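Local coordinates for protein bile salt hydrolase/transferase (Clostridium perfringens, PDB 2BJF) that hydrolyses the amide bond of glycine- and taurine-conjugated bile salts, releasing free bile acids, and can also act as a bile acid amine N-acyltransferase, at residues Phe252-Arg263 and Asp274-Met282. Sequence-based numbering, arbitrary orientation.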
loop_
_atom_site.group_PDB
_atom_site.type_symbol
_atom_site.label_atom_id
_atom_site.label_comp_id
_atom_site.label_asym_id
_atom_site.label_seq_id
_atom_site.Cartn_x
_atom_site.Cartn_y
_atom_site.Cartn_z
ATOM N N PHE A 252 -2.643 -12.962 -23.289
ATOM C CA PHE A 252 -1.227 -12.846 -22.949
ATOM C C PHE A 252 -0.811 -11.376 -22.899
ATOM O O PHE A 252 -0.155 -10.938 -21.953
ATOM C CB PHE A 252 -0.395 -13.614 -23.984
ATOM C CG PHE A 252 1.053 -13.778 -23.618
ATOM C CD1 PHE A 252 1.496 -14.944 -23.001
ATOM C CD2 PHE A 252 1.984 -12.786 -23.925
ATOM C CE1 PHE A 252 2.838 -15.111 -22.671
ATOM C CE2 PHE A 252 3.328 -12.944 -23.597
ATOM C CZ PHE A 252 3.754 -14.109 -22.968
ATOM N N PHE A 253 -1.217 -10.616 -23.915
ATOM C CA PHE A 253 -0.886 -9.197 -24.009
ATOM C C PHE A 253 -1.612 -8.358 -22.958
ATOM O O PHE A 253 -1.040 -7.411 -22.419
ATOM C CB PHE A 253 -1.151 -8.676 -25.426
ATOM C CG PHE A 253 -0.137 -9.145 -26.435
ATOM C CD1 PHE A 253 0.937 -8.332 -26.787
ATOM C CD2 PHE A 253 -0.245 -10.407 -27.018
ATOM C CE1 PHE A 253 1.887 -8.767 -27.713
ATOM C CE2 PHE A 253 0.699 -10.850 -27.944
ATOM C CZ PHE A 253 1.767 -10.027 -28.292
ATOM N N HIS A 254 -2.859 -8.717 -22.657
ATOM C CA HIS A 254 -3.611 -8.034 -21.602
ATOM C C HIS A 254 -2.928 -8.143 -20.242
ATOM O O HIS A 254 -2.856 -7.162 -19.501
ATOM C CB HIS A 254 -5.052 -8.545 -21.526
ATOM C CG HIS A 254 -5.938 -7.995 -22.599
ATOM N ND1 HIS A 254 -6.354 -6.681 -22.617
ATOM C CD2 HIS A 254 -6.489 -8.581 -23.688
ATOM C CE1 HIS A 254 -7.119 -6.479 -23.676
ATOM N NE2 HIS A 254 -7.218 -7.616 -24.341
ATOM N N ILE A 255 -2.417 -9.332 -19.927
ATOM C CA ILE A 255 -1.693 -9.552 -18.674
ATOM C C ILE A 255 -0.434 -8.680 -18.612
ATOM O O ILE A 255 -0.227 -7.946 -17.643
ATOM C CB ILE A 255 -1.339 -11.051 -18.460
ATOM C CG1 ILE A 255 -2.614 -11.879 -18.263
ATOM C CG2 ILE A 255 -0.417 -11.220 -17.256
ATOM C CD1 ILE A 255 -2.402 -13.391 -18.320
ATOM N N LEU A 256 0.390 -8.745 -19.655
ATOM C CA LEU A 256 1.647 -7.994 -19.673
ATOM C C LEU A 256 1.472 -6.476 -19.769
ATOM O O LEU A 256 2.315 -5.727 -19.272
ATOM C CB LEU A 256 2.590 -8.514 -20.764
ATOM C CG LEU A 256 3.252 -9.875 -20.503
ATOM C CD1 LEU A 256 4.228 -10.204 -21.614
ATOM C CD2 LEU A 256 3.967 -9.919 -19.157
ATOM N N ASN A 257 0.383 -6.026 -20.394
ATOM C CA ASN A 257 0.064 -4.593 -20.461
ATOM C C ASN A 257 -0.029 -3.960 -19.069
ATOM O O ASN A 257 0.333 -2.798 -18.880
ATOM C CB ASN A 257 -1.250 -4.344 -21.215
ATOM C CG ASN A 257 -1.115 -4.466 -22.736
ATOM O OD1 ASN A 257 -2.112 -4.361 -23.453
ATOM N ND2 ASN A 257 0.101 -4.687 -23.229
ATOM N N ASN A 258 -0.513 -4.736 -18.101
ATOM C CA ASN A 258 -0.702 -4.248 -16.739
ATOM C C ASN A 258 0.607 -3.882 -16.040
ATOM O O ASN A 258 0.624 -3.030 -15.149
ATOM C CB ASN A 258 -1.474 -5.275 -15.909
ATOM C CG ASN A 258 -1.750 -4.794 -14.500
ATOM O OD1 ASN A 258 -1.030 -5.145 -13.563
ATOM N ND2 ASN A 258 -2.778 -3.970 -14.343
ATOM N N VAL A 259 1.696 -4.529 -16.450
ATOM C CA VAL A 259 3.012 -4.277 -15.859
ATOM C C VAL A 259 3.965 -3.554 -16.819
ATOM O O VAL A 259 5.165 -3.445 -16.556
ATOM C CB VAL A 259 3.662 -5.579 -15.304
ATOM C CG1 VAL A 259 2.913 -6.066 -14.064
ATOM C CG2 VAL A 259 3.723 -6.674 -16.372
ATOM N N ALA A 260 3.414 -3.048 -17.921
ATOM C CA ALA A 260 4.193 -2.306 -18.907
ATOM C C ALA A 260 4.536 -0.902 -18.413
ATOM O O ALA A 260 3.708 -0.231 -17.793
ATOM C CB ALA A 260 3.443 -2.240 -20.236
ATOM N N MET A 261 5.765 -0.468 -18.683
ATOM C CA MET A 261 6.208 0.877 -18.320
ATOM C C MET A 261 5.740 1.905 -19.346
ATOM O O MET A 261 5.718 1.628 -20.550
ATOM C CB MET A 261 7.729 0.931 -18.170
ATOM C CG MET A 261 8.260 0.124 -17.001
ATOM S SD MET A 261 10.056 0.123 -16.936
ATOM C CE MET A 261 10.332 -1.079 -15.641
ATOM N N VAL A 262 5.378 3.085 -18.848
ATOM C CA VAL A 262 4.790 4.160 -19.650
ATOM C C VAL A 262 5.727 5.369 -19.659
ATOM O O VAL A 262 6.260 5.751 -18.614
ATOM C CB VAL A 262 3.401 4.576 -19.086
ATOM C CG1 VAL A 262 2.739 5.629 -19.965
ATOM C CG2 VAL A 262 2.486 3.362 -18.938
ATOM N N ARG A 263 5.922 5.965 -20.836
ATOM C CA ARG A 263 6.847 7.092 -21.004
ATOM C C ARG A 263 6.635 8.208 -19.984
ATOM O O ARG A 263 5.515 8.696 -19.808
ATOM C CB ARG A 263 6.762 7.666 -22.425
ATOM C CG ARG A 263 7.961 8.523 -22.817
ATOM C CD ARG A 263 7.792 9.168 -24.190
ATOM N NE ARG A 263 7.687 8.187 -25.269
ATOM C CZ ARG A 263 8.718 7.638 -25.906
ATOM N NH1 ARG A 263 9.966 7.960 -25.584
ATOM N NH2 ARG A 263 8.495 6.757 -26.873
ATOM N N ASP A 274 12.325 4.918 -18.975
ATOM C CA ASP A 274 12.323 3.469 -19.121
ATOM C C ASP A 274 10.965 3.058 -19.685
ATOM O O ASP A 274 9.923 3.441 -19.145
ATOM C CB ASP A 274 12.568 2.810 -17.759
ATOM C CG ASP A 274 13.146 1.407 -17.867
ATOM O OD1 ASP A 274 13.302 0.884 -18.990
ATOM O OD2 ASP A 274 13.446 0.819 -16.805
ATOM N N LEU A 275 10.982 2.302 -20.781
ATOM C CA LEU A 275 9.757 1.913 -21.485
ATOM C C LEU A 275 9.682 0.410 -21.692
ATOM O O LEU A 275 10.712 -0.255 -21.788
ATOM C CB LEU A 275 9.695 2.569 -22.874
ATOM C CG LEU A 275 10.074 4.029 -23.123
ATOM C CD1 LEU A 275 9.930 4.367 -24.602
ATOM C CD2 LEU A 275 9.229 4.961 -22.285
ATOM N N THR A 276 8.463 -0.117 -21.779
ATOM C CA THR A 276 8.260 -1.441 -22.358
ATOM C C THR A 276 8.389 -1.255 -23.869
ATOM O O THR A 276 7.426 -0.872 -24.548
ATOM C CB THR A 276 6.903 -2.056 -21.963
ATOM O OG1 THR A 276 6.877 -2.257 -20.544
ATOM C CG2 THR A 276 6.687 -3.402 -22.659
ATOM N N GLN A 277 9.592 -1.510 -24.378
ATOM C CA GLN A 277 9.918 -1.282 -25.787
ATOM C C GLN A 277 9.147 -2.219 -26.710
ATOM O O GLN A 277 8.663 -1.800 -27.763
ATOM C CB GLN A 277 11.425 -1.424 -26.026
ATOM C CG GLN A 277 12.291 -0.422 -25.260
ATOM C CD GLN A 277 12.332 0.972 -25.881
ATOM O OE1 GLN A 277 12.802 1.920 -25.253
ATOM N NE2 GLN A 277 11.850 1.100 -27.114
ATOM N N TYR A 278 9.046 -3.484 -26.309
ATOM C CA TYR A 278 8.266 -4.480 -27.042
ATOM C C TYR A 278 7.691 -5.557 -26.127
ATOM O O TYR A 278 8.151 -5.748 -24.996
ATOM C CB TYR A 278 9.062 -5.097 -28.213
ATOM C CG TYR A 278 10.178 -6.055 -27.845
ATOM C CD1 TYR A 278 9.912 -7.397 -27.563
ATOM C CD2 TYR A 278 11.503 -5.630 -27.825
ATOM C CE1 TYR A 278 10.938 -8.283 -27.241
ATOM C CE2 TYR A 278 12.537 -6.509 -27.513
ATOM C CZ TYR A 278 12.246 -7.829 -27.215
ATOM O OH TYR A 278 13.269 -8.695 -26.904
ATOM N N THR A 279 6.669 -6.240 -26.629
ATOM C CA THR A 279 6.069 -7.375 -25.949
ATOM C C THR A 279 6.035 -8.535 -26.932
ATOM O O THR A 279 5.423 -8.437 -27.997
ATOM C CB THR A 279 4.646 -7.048 -25.456
ATOM O OG1 THR A 279 4.692 -5.912 -24.584
ATOM C CG2 THR A 279 4.041 -8.231 -24.708
ATOM N N SER A 280 6.716 -9.621 -26.577
ATOM C CA SER A 280 6.770 -10.805 -27.426
ATOM C C SER A 280 5.964 -11.950 -26.824
ATOM O O SER A 280 5.865 -12.080 -25.603
ATOM C CB SER A 280 8.218 -11.239 -27.669
ATOM O OG SER A 280 8.820 -11.739 -26.489
ATOM N N CYS A 281 5.379 -12.762 -27.697
ATOM C CA CYS A 281 4.628 -13.941 -27.296
ATOM C C CYS A 281 4.872 -15.037 -28.318
ATOM O O CYS A 281 4.478 -14.914 -29.477
ATOM C CB CYS A 281 3.134 -13.629 -27.201
ATOM S SG CYS A 281 2.107 -15.055 -26.772
ATOM N N MET A 282 5.530 -16.104 -27.880
ATOM C CA MET A 282 5.856 -17.223 -28.752
ATOM C C MET A 282 4.874 -18.362 -28.541
ATOM O O MET A 282 4.681 -18.821 -27.415
ATOM C CB MET A 282 7.282 -17.711 -28.471
ATOM C CG MET A 282 8.362 -16.712 -28.845
ATOM S SD MET A 282 9.969 -17.102 -28.130
ATOM C CE MET A 282 9.871 -16.242 -26.562
HETATM O O HOH W 1 9.016 6.003 -18.206
#
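Phe252 lays one face of its ring against Cys281, an example of how a helix beds onto a sheet through side chains of its inner face. The cysteine sulfur SG sits 3.7 Å from the ring centroid, 16° off the normal and displaced toward the CG-CD2 side, in a sulfur-aromatic contact; its CB makes a CH-pi contact over the same ring. Cys281 reaches this place with SG anti to its backbone N, while the ring atom CE2 of Phe252 passes 3.3 Å from Ser280 O. The side chains of Phe253 and Thr279 run past each other in opposite directions, with Phe253 CE1 3.7 Å from Thr279 CG2. That methyl also meets Leu256 CD1, whereas the other branch of Thr279, OG1, is hydrogen-bonded to Asn19. Helix 249-257 here packs on strand 275-283 of an antiparallel sheet, a helix-on-sheet layer as in the alpha-beta-beta-alpha sandwich of Ntn hydrolases; the axes of 252-257 and 275-282 come within 9.5 Å, with 144° between their N-to-C directions. After a type I turn from Asn257 to Ala260, backbone and polar groups join the contact. The backbone N of Met261 donates to Thr276 OG1 at 2.8 Å, an oxygen also hydrogen-bonded to Asp21, and Thr276 N returns a long, weak bond to Met261 O. The extended Met261 chain carries SD to 3.5 Å from OD2 of Asp274, whose side chain lies about 5 Å from bound taurine. A water lies within hydrogen-bonding distance of Val262 O and Asp274 O. Leu275 spreads its methyls along Arg263: CD2 lies 3.4 Å from Arg263 CA, and CD1 rests over one guanidinium face, toward its rim. A bend at chi3 (-63°) brings that group back to meet it, while Arg263 NE forms a salt bridge with Glu251 of the second subunit.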